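PDB 3SCY: hypothetical bacterial 6-phosphogluconolactonase from Bacteroides fragilis, which is probably a 6-phosphogluconolactonase, hydrolysing the lactone ring of 6-phosphogluconolactone on a seven-bladed beta-propeller scaffold. Local coordinates for residues 161-166 against 238-243; 224-229 against 264-269. All coordinates share one frame; numbering follows the deposited sequence.

Interaction 1 of 2, residues 161-166 against 238-243; sequences RITPDG and FRYADG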
ATOM      1  N   ARG A 161       2.150  -7.250   4.990  1.00 16.89           N
ATOM      2  CA  ARG A 161       1.583  -8.069   3.921  1.00 16.47           C
ATOM      3  C   ARG A 161       1.402  -9.505   4.323  1.00 20.12           C
ATOM      4  O   ARG A 161       2.303 -10.098   4.905  1.00 19.97           O
ATOM      5  CB  ARG A 161       2.476  -8.091   2.672  1.00 18.09           C
ATOM      6  CG  ARG A 161       2.793  -6.738   2.028  1.00 19.61           C
ATOM      7  CD  ARG A 161       1.539  -5.911   1.647  1.00 21.98           C
ATOM      8  NE  ARG A 161       0.486  -6.684   0.987  1.00 24.20           N
ATOM      9  CZ  ARG A 161       0.473  -7.005  -0.301  1.00 33.42           C
ATOM     10  NH1 ARG A 161       1.455  -6.608  -1.103  1.00 27.64           N
ATOM     11  NH2 ARG A 161      -0.525  -7.726  -0.802  1.00 26.41           N
ATOM     12  N   ILE A 162       0.256 -10.094   3.960  1.00 18.20           N
ATOM     13  CA  ILE A 162       0.037 -11.515   4.144  1.00 18.34           C
ATOM     14  C   ILE A 162       0.586 -12.178   2.898  1.00 21.16           C
ATOM     15  O   ILE A 162       0.339 -11.669   1.795  1.00 21.16           O
ATOM     16  CB  ILE A 162      -1.452 -11.769   4.396  1.00 21.57           C
ATOM     17  CG1 ILE A 162      -1.829 -11.139   5.762  1.00 23.80           C
ATOM     18  CG2 ILE A 162      -1.764 -13.303   4.376  1.00 23.69           C
ATOM     19  CD1 ILE A 162      -3.334 -10.901   5.998  1.00 37.33           C
ATOM     20  N   THR A 163       1.377 -13.256   3.052  1.00 18.95           N
ATOM     21  CA  THR A 163       2.013 -13.937   1.930  1.00 19.11           C
ATOM     22  C   THR A 163       0.954 -14.617   1.032  1.00 21.57           C
ATOM     23  O   THR A 163      -0.137 -14.956   1.507  1.00 21.60           O
ATOM     24  CB  THR A 163       3.112 -14.898   2.405  1.00 21.92           C
ATOM     25  OG1 THR A 163       2.542 -15.741   3.393  1.00 20.89           O
ATOM     26  CG2 THR A 163       4.313 -14.142   3.001  1.00 22.38           C
ATOM     27  N   PRO A 164       1.280 -14.895  -0.250  1.00 22.23           N
ATOM     28  CA  PRO A 164       0.267 -15.481  -1.159  1.00 22.58           C
ATOM     29  C   PRO A 164      -0.206 -16.877  -0.779  1.00 26.55           C
ATOM     30  O   PRO A 164      -1.198 -17.359  -1.338  1.00 27.18           O
ATOM     31  CB  PRO A 164       0.978 -15.532  -2.514  1.00 24.62           C
ATOM     32  CG  PRO A 164       2.101 -14.606  -2.401  1.00 27.54           C
ATOM     33  CD  PRO A 164       2.519 -14.544  -0.983  1.00 23.85           C
ATOM     34  N   ASP A 165       0.521 -17.543   0.134  1.00 21.96           N
ATOM     35  CA  ASP A 165       0.164 -18.884   0.599  1.00 22.04           C
ATOM     36  C   ASP A 165      -0.663 -18.812   1.903  1.00 25.27           C
ATOM     37  O   ASP A 165      -0.989 -19.850   2.477  1.00 25.50           O
ATOM     38  CB  ASP A 165       1.428 -19.723   0.790  1.00 24.45           C
ATOM     39  CG  ASP A 165       2.480 -19.047   1.637  1.00 27.88           C
ATOM     40  OD1 ASP A 165       2.111 -18.160   2.448  1.00 23.01           O
ATOM     41  OD2 ASP A 165       3.666 -19.369   1.464  1.00 31.24           O
ATOM     42  N   GLY A 166      -0.986 -17.598   2.352  1.00 22.56           N
ATOM     43  CA  GLY A 166      -1.812 -17.328   3.540  1.00 22.18           C
ATOM     44  C   GLY A 166      -1.183 -17.712   4.870  1.00 24.38           C
ATOM     45  O   GLY A 166      -1.868 -17.718   5.898  1.00 23.91           O
ATOM     46  N   PHE A 238      13.033 -10.599  -5.092  1.00 21.28           N
ATOM     47  CA  PHE A 238      13.221 -11.818  -4.333  1.00 21.96           C
ATOM     48  C   PHE A 238      12.492 -12.971  -4.894  1.00 26.12           C
ATOM     49  O   PHE A 238      11.382 -12.821  -5.427  1.00 24.22           O
ATOM     50  CB  PHE A 238      12.639 -11.662  -2.896  1.00 22.54           C
ATOM     51  CG  PHE A 238      13.159 -10.550  -2.025  1.00 22.98           C
ATOM     52  CD1 PHE A 238      12.514  -9.315  -1.992  1.00 23.80           C
ATOM     53  CD2 PHE A 238      14.189 -10.782  -1.118  1.00 24.09           C
ATOM     54  CE1 PHE A 238      12.956  -8.302  -1.143  1.00 24.47           C
ATOM     55  CE2 PHE A 238      14.609  -9.779  -0.243  1.00 25.72           C
ATOM     56  CZ  PHE A 238      14.003  -8.542  -0.270  1.00 24.27           C
ATOM     57  N   ARG A 239      13.080 -14.152  -4.707  1.00 25.20           N
ATOM     58  CA  ARG A 239      12.397 -15.398  -4.968  0.50 25.44           C
ATOM     59  C   ARG A 239      11.608 -15.645  -3.683  1.00 28.34           C
ATOM     60  O   ARG A 239      12.150 -15.412  -2.589  1.00 27.46           O
ATOM     61  CB  ARG A 239      13.414 -16.513  -5.297  0.50 29.17           C
ATOM     62  CG  ARG A 239      12.776 -17.829  -5.697  0.50 43.23           C
ATOM     63  CD  ARG A 239      13.754 -18.774  -6.379  0.50 51.41           C
ATOM     64  NE  ARG A 239      13.335 -19.089  -7.747  0.50 51.75           N
ATOM     65  CZ  ARG A 239      13.821 -18.500  -8.834  0.50 58.01           C
ATOM     66  NH1 ARG A 239      14.769 -17.577  -8.731  0.50 42.76           N
ATOM     67  NH2 ARG A 239      13.375 -18.842 -10.036  0.50 43.55           N
ATOM     68  N   TYR A 240      10.329 -16.010  -3.782  1.00 24.95           N
ATOM     69  CA  TYR A 240       9.538 -16.291  -2.580  1.00 24.53           C
ATOM     70  C   TYR A 240       8.998 -17.719  -2.638  1.00 29.16           C
ATOM     71  O   TYR A 240       8.383 -18.108  -3.625  1.00 27.91           O
ATOM     72  CB  TYR A 240       8.373 -15.299  -2.304  1.00 25.17           C
ATOM     73  CG  TYR A 240       7.544 -15.772  -1.127  1.00 26.45           C
ATOM     74  CD1 TYR A 240       7.969 -15.560   0.179  1.00 29.37           C
ATOM     75  CD2 TYR A 240       6.400 -16.540  -1.320  1.00 26.41           C
ATOM     76  CE1 TYR A 240       7.279 -16.103   1.264  1.00 29.27           C
ATOM     77  CE2 TYR A 240       5.685 -17.063  -0.243  1.00 27.85           C
ATOM     78  CZ  TYR A 240       6.123 -16.832   1.048  1.00 33.96           C
ATOM     79  OH  TYR A 240       5.423 -17.365   2.106  1.00 31.99           O
ATOM     80  N   ALA A 241       9.208 -18.494  -1.565  1.00 28.26           N
ATOM     81  CA  ALA A 241       8.667 -19.857  -1.444  1.00 29.07           C
ATOM     82  C   ALA A 241       8.708 -20.286  -0.020  1.00 32.96           C
ATOM     83  O   ALA A 241       9.726 -20.100   0.632  1.00 31.26           O
ATOM     84  CB  ALA A 241       9.455 -20.857  -2.293  1.00 31.32           C
ATOM     85  N   ASP A 242       7.597 -20.851   0.466  1.00 31.49           N
ATOM     86  CA  ASP A 242       7.431 -21.479   1.784  1.00 32.08           C
ATOM     87  C   ASP A 242       8.011 -20.633   2.937  1.00 34.39           C
ATOM     88  O   ASP A 242       8.807 -21.133   3.746  1.00 33.15           O
ATOM     89  CB  ASP A 242       8.062 -22.883   1.776  1.00 37.20           C
ATOM     90  CG  ASP A 242       7.589 -23.796   0.650  1.00 55.40           C
ATOM     91  OD1 ASP A 242       6.358 -24.015   0.537  1.00 57.82           O
ATOM     92  OD2 ASP A 242       8.450 -24.298  -0.109  1.00 60.21           O
ATOM     93  N   GLY A 243       7.627 -19.363   2.958  1.00 31.55           N
ATOM     94  CA  GLY A 243       8.004 -18.378   3.969  1.00 31.41           C
ATOM     95  C   GLY A 243       9.404 -17.823   3.902  1.00 34.46           C
ATOM     96  O   GLY A 243       9.838 -17.164   4.853  1.00 36.70           O
TER
HETATM   97  O   HOH W   1       5.062 -20.476  -0.841  1.00 39.32           O
HETATM   98  O   HOH W   2       3.951 -22.311   1.608  1.00 51.14           O

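Interaction 2 of 2, residues 224-229 against 264-269; sequences FAYLIN and IHLSPD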
ATOM      1  N   PHE A 224       7.606 -14.732  -6.661  1.00 20.93           N
ATOM      2  CA  PHE A 224       8.535 -13.616  -6.575  1.00 20.66           C
ATOM      3  C   PHE A 224       7.918 -12.505  -5.769  1.00 23.62           C
ATOM      4  O   PHE A 224       6.691 -12.349  -5.773  1.00 22.94           O
ATOM      5  CB  PHE A 224       8.901 -13.077  -7.964  1.00 23.03           C
ATOM      6  CG  PHE A 224       9.649 -14.068  -8.820  1.00 23.46           C
ATOM      7  CD1 PHE A 224      10.992 -14.334  -8.588  1.00 26.48           C
ATOM      8  CD2 PHE A 224       8.993 -14.787  -9.806  1.00 26.15           C
ATOM      9  CE1 PHE A 224      11.679 -15.277  -9.360  1.00 28.06           C
ATOM     10  CE2 PHE A 224       9.679 -15.728 -10.586  1.00 30.11           C
ATOM     11  CZ  PHE A 224      11.012 -15.977 -10.348  1.00 29.07           C
ATOM     12  N   ALA A 225       8.762 -11.749  -5.069  1.00 21.17           N
ATOM     13  CA  ALA A 225       8.346 -10.573  -4.317  1.00 19.99           C
ATOM     14  C   ALA A 225       9.243  -9.416  -4.702  1.00 20.65           C
ATOM     15  O   ALA A 225      10.386  -9.612  -5.133  1.00 19.10           O
ATOM     16  CB  ALA A 225       8.406 -10.835  -2.820  1.00 20.74           C
ATOM     17  N   TYR A 226       8.734  -8.198  -4.549  1.00 17.39           N
ATOM     18  CA  TYR A 226       9.472  -6.995  -4.924  1.00 16.77           C
ATOM     19  C   TYR A 226       9.303  -5.954  -3.858  1.00 18.45           C
ATOM     20  O   TYR A 226       8.181  -5.702  -3.409  1.00 18.28           O
ATOM     21  CB  TYR A 226       8.997  -6.460  -6.287  1.00 17.87           C
ATOM     22  CG  TYR A 226       9.175  -7.486  -7.377  1.00 18.57           C
ATOM     23  CD1 TYR A 226      10.357  -7.554  -8.113  1.00 20.63           C
ATOM     24  CD2 TYR A 226       8.146  -8.361  -7.710  1.00 18.60           C
ATOM     25  CE1 TYR A 226      10.546  -8.539  -9.085  1.00 21.12           C
ATOM     26  CE2 TYR A 226       8.320  -9.348  -8.676  1.00 20.00           C
ATOM     27  CZ  TYR A 226       9.513  -9.419  -9.374  1.00 22.63           C
ATOM     28  OH  TYR A 226       9.657 -10.381 -10.340  1.00 23.12           O
ATOM     29  N   LEU A 227      10.417  -5.391  -3.423  1.00 18.07           N
ATOM     30  CA  LEU A 227      10.437  -4.382  -2.389  1.00 17.17           C
ATOM     31  C   LEU A 227      10.945  -3.056  -2.915  1.00 18.17           C
ATOM     32  O   LEU A 227      11.952  -3.042  -3.624  1.00 18.54           O
ATOM     33  CB  LEU A 227      11.379  -4.870  -1.259  1.00 18.09           C
ATOM     34  CG  LEU A 227      11.767  -3.885  -0.165  1.00 20.58           C
ATOM     35  CD1 LEU A 227      10.583  -3.587   0.759  1.00 19.62           C
ATOM     36  CD2 LEU A 227      12.965  -4.424   0.661  1.00 22.14           C
ATOM     37  N   ILE A 228      10.265  -1.956  -2.552  1.00 16.54           N
ATOM     38  CA  ILE A 228      10.728  -0.619  -2.891  0.50 16.24           C
ATOM     39  C   ILE A 228      11.337  -0.035  -1.621  1.00 19.68           C
ATOM     40  O   ILE A 228      10.684  -0.033  -0.565  1.00 18.06           O
ATOM     41  CB  ILE A 228       9.666   0.314  -3.550  0.50 18.01           C
ATOM     42  CG1 ILE A 228      10.339   1.627  -4.011  0.50 19.06           C
ATOM     43  CG2 ILE A 228       8.446   0.586  -2.623  0.50 17.44           C
ATOM     44  CD1 ILE A 228       9.547   2.490  -4.923  0.50 23.08           C
ATOM     45  N   ASN A 229      12.583   0.464  -1.736  1.00 18.69           N
ATOM     46  CA  ASN A 229      13.327   1.048  -0.630  1.00 19.66           C
ATOM     47  C   ASN A 229      13.279   2.546  -0.737  1.00 20.81           C
ATOM     48  O   ASN A 229      13.753   3.105  -1.738  1.00 20.94           O
ATOM     49  CB  ASN A 229      14.753   0.525  -0.647  1.00 21.19           C
ATOM     50  CG  ASN A 229      14.806  -0.938  -0.308  1.00 23.72           C
ATOM     51  OD1 ASN A 229      14.397  -1.351   0.768  1.00 23.35           O
ATOM     52  ND2 ASN A 229      15.292  -1.747  -1.228  1.00 26.39           N
ATOM     53  N   ILE A 264       5.042   0.707  -5.288  1.00 14.51           N
ATOM     54  CA  ILE A 264       5.481  -0.320  -6.225  1.00 14.47           C
ATOM     55  C   ILE A 264       4.308  -1.207  -6.609  1.00 15.66           C
ATOM     56  O   ILE A 264       3.531  -1.649  -5.756  1.00 15.60           O
ATOM     57  CB  ILE A 264       6.652  -1.155  -5.592  1.00 16.11           C
ATOM     58  CG1 ILE A 264       7.288  -2.097  -6.633  1.00 16.37           C
ATOM     59  CG2 ILE A 264       6.209  -1.904  -4.297  1.00 15.65           C
ATOM     60  CD1 ILE A 264       8.640  -2.742  -6.127  1.00 18.02           C
ATOM     61  N   HIS A 265       4.171  -1.466  -7.944  1.00 14.50           N
ATOM     62  CA  HIS A 265       3.097  -2.274  -8.484  1.00 16.06           C
ATOM     63  C   HIS A 265       3.518  -2.989  -9.737  1.00 17.75           C
ATOM     64  O   HIS A 265       4.259  -2.448 -10.559  1.00 17.54           O
ATOM     65  CB  HIS A 265       1.847  -1.428  -8.824  1.00 16.65           C
ATOM     66  CG  HIS A 265       1.210  -0.785  -7.642  1.00 18.67           C
ATOM     67  ND1 HIS A 265       0.204  -1.421  -6.935  1.00 20.00           N
ATOM     68  CD2 HIS A 265       1.481   0.401  -7.051  1.00 18.47           C
ATOM     69  CE1 HIS A 265      -0.098  -0.606  -5.939  1.00 18.86           C
ATOM     70  NE2 HIS A 265       0.659   0.492  -5.952  1.00 18.79           N
ATOM     71  N   LEU A 266       3.022  -4.210  -9.883  1.00 17.72           N
ATOM     72  CA  LEU A 266       3.193  -4.959 -11.094  1.00 16.92           C
ATOM     73  C   LEU A 266       1.975  -4.741 -11.951  1.00 19.96           C
ATOM     74  O   LEU A 266       0.851  -4.651 -11.420  1.00 20.43           O
ATOM     75  CB  LEU A 266       3.332  -6.467 -10.775  1.00 17.27           C
ATOM     76  CG  LEU A 266       4.681  -6.933 -10.285  1.00 20.00           C
ATOM     77  CD1 LEU A 266       4.567  -8.218  -9.527  1.00 19.06           C
ATOM     78  CD2 LEU A 266       5.648  -7.133 -11.443  1.00 20.33           C
ATOM     79  N   SER A 267       2.153  -4.741 -13.279  1.00 18.18           N
ATOM     80  CA  SER A 267       1.001  -4.760 -14.168  1.00 19.52           C
ATOM     81  C   SER A 267       0.240  -6.102 -13.922  1.00 23.96           C
ATOM     82  O   SER A 267       0.878  -7.108 -13.560  1.00 23.01           O
ATOM     83  CB  SER A 267       1.420  -4.600 -15.637  1.00 21.42           C
ATOM     84  OG  SER A 267       2.359  -5.577 -16.054  1.00 23.99           O
ATOM     85  N   PRO A 268      -1.087  -6.130 -14.085  1.00 23.03           N
ATOM     86  CA  PRO A 268      -1.829  -7.395 -13.865  1.00 25.01           C
ATOM     87  C   PRO A 268      -1.311  -8.575 -14.699  1.00 28.36           C
ATOM     88  O   PRO A 268      -1.365  -9.695 -14.196  1.00 27.67           O
ATOM     89  CB  PRO A 268      -3.270  -7.032 -14.238  1.00 27.20           C
ATOM     90  CG  PRO A 268      -3.357  -5.562 -13.999  1.00 32.42           C
ATOM     91  CD  PRO A 268      -2.005  -5.023 -14.420  1.00 26.66           C
ATOM     92  N   ASP A 269      -0.755  -8.354 -15.933  1.00 24.50           N
ATOM     93  CA  ASP A 269      -0.212  -9.429 -16.764  1.00 24.46           C
ATOM     94  C   ASP A 269       1.189  -9.881 -16.292  1.00 26.84           C
ATOM     95  O   ASP A 269       1.741 -10.826 -16.855  1.00 29.36           O
ATOM     96  CB  ASP A 269      -0.209  -9.025 -18.256  1.00 26.78           C
ATOM     97  CG  ASP A 269       0.656  -7.816 -18.618  1.00 32.18           C
ATOM     98  OD1 ASP A 269       1.437  -7.357 -17.755  1.00 28.41           O
ATOM     99  OD2 ASP A 269       0.571  -7.357 -19.779  1.00 36.64           O
TER

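Interaction 1 of 2, residues 161-166 against 238-243
Tyr240 reaches across to the turn at Thr163-Gly166 and donates a hydrogen bond from its hydroxyl to Asp165, OH to OD2 2.7 Å. With CG anti to its own backbone N (chi1 174°), the ring extends from the strand so that its tip meets the turn. The tight part is here: Thr163 CB lies 3.4 Å from Tyr240 OH and its methyl CG2 sits obliquely by the ring, while Pro164 CD touches Tyr240 CE2 at 4.1 Å. The carboxylate stands 60° from the ring plane, and both oxygens are met on their syn sides, each 23° out of its plane, Asp165 OD1 accepting from Thr163 OG1 at 2.6 Å and OD2 from the phenol. Asp165 is thus also held within its own type I turn. Gly243 N adds a weak bond to Tyr240 OH.

Toward solvent the contact is looser and wet. One water links Asp165 OD2 to Asp242 N, and a second donates to both Asp165 OD2 and Asp242 OD1, bridging two acids whose OD2 and OD1 atoms stay 5.4 Å apart.

Strand 157-162, the first of its blade, leads into the turn; strand 234-241 belongs to the next blade, whose Phe218 (edge-to-face) and Leu245 pack on Tyr240.

Interaction 2 of 2, residues 224-229 against 264-269
The Tyr226 ring is the flat group of this contact, and Leu266 approaches it obliquely, with the methyl CD1 4.0 Å from Tyr226 CE2. The two side chains cross at about a right angle, and it is CD1 of Leu266 that meets CD2 and CE2 of Tyr226. At the far end of the ring the hydroxyl is tethered by a hydrogen bond to Gly294 O, while at the root of the side chain the methyl Ile264 CD1 comes to 3.7 Å from Tyr226 CB.

Ile264 carries most of its side of the contact. Its CG1 is anti to the backbone N (chi1 -171°), which, with the chain extended, carries CD1 across to strand 224-229, where it reaches Tyr226 CB and the backbone of Leu227, whose carbonyl carbon C lies 4.0 Å from Ile264 CD1. Its other branch turns to Ile228, where, in the Ile228 conformer described here, one of two, the methyls Ile264 CG2 and Ile228 CG2 meet at 3.7 Å. These two isoleucines have the same first torsion and lie alongside each other, pointing opposite ways. No hydrogen bond crosses between the segments, and the interface is wholly apolar.

Strands 224-229 and 264-266 run roughly antiparallel, at 152°, with their axes 7.8 Å apart. They belong to successive four-stranded blades of the propeller. Leu273, on strand 272-277 beside 261-266, touches Tyr226, Ile264 and Leu266 alike, Ala275 of that strand touches Ile228, and Ala237 of strand 234-241 packs on Tyr226 from within its own blade.

The blade spanning residues 213-252 takes part in both interactions, meeting the preceding blade in interaction 1 and the following one in interaction 2. Its neighbouring strands 224-229 and 234-241 carry one segment of each, and a probable hydrogen bond from Phe238 N to Ala225 O joins them, so the two interfaces share one sheet although their centres lie 13 Å apart. Place in the fold separates their chemistry. Interaction 2 lies deeper, about 11 Å from the chain centre, and is buried hydrocarbon packing; interaction 1, about 17 Å out and partly open, relies on a phenol-carboxylate bond and bridging waters between a turn and the loop at a strand end.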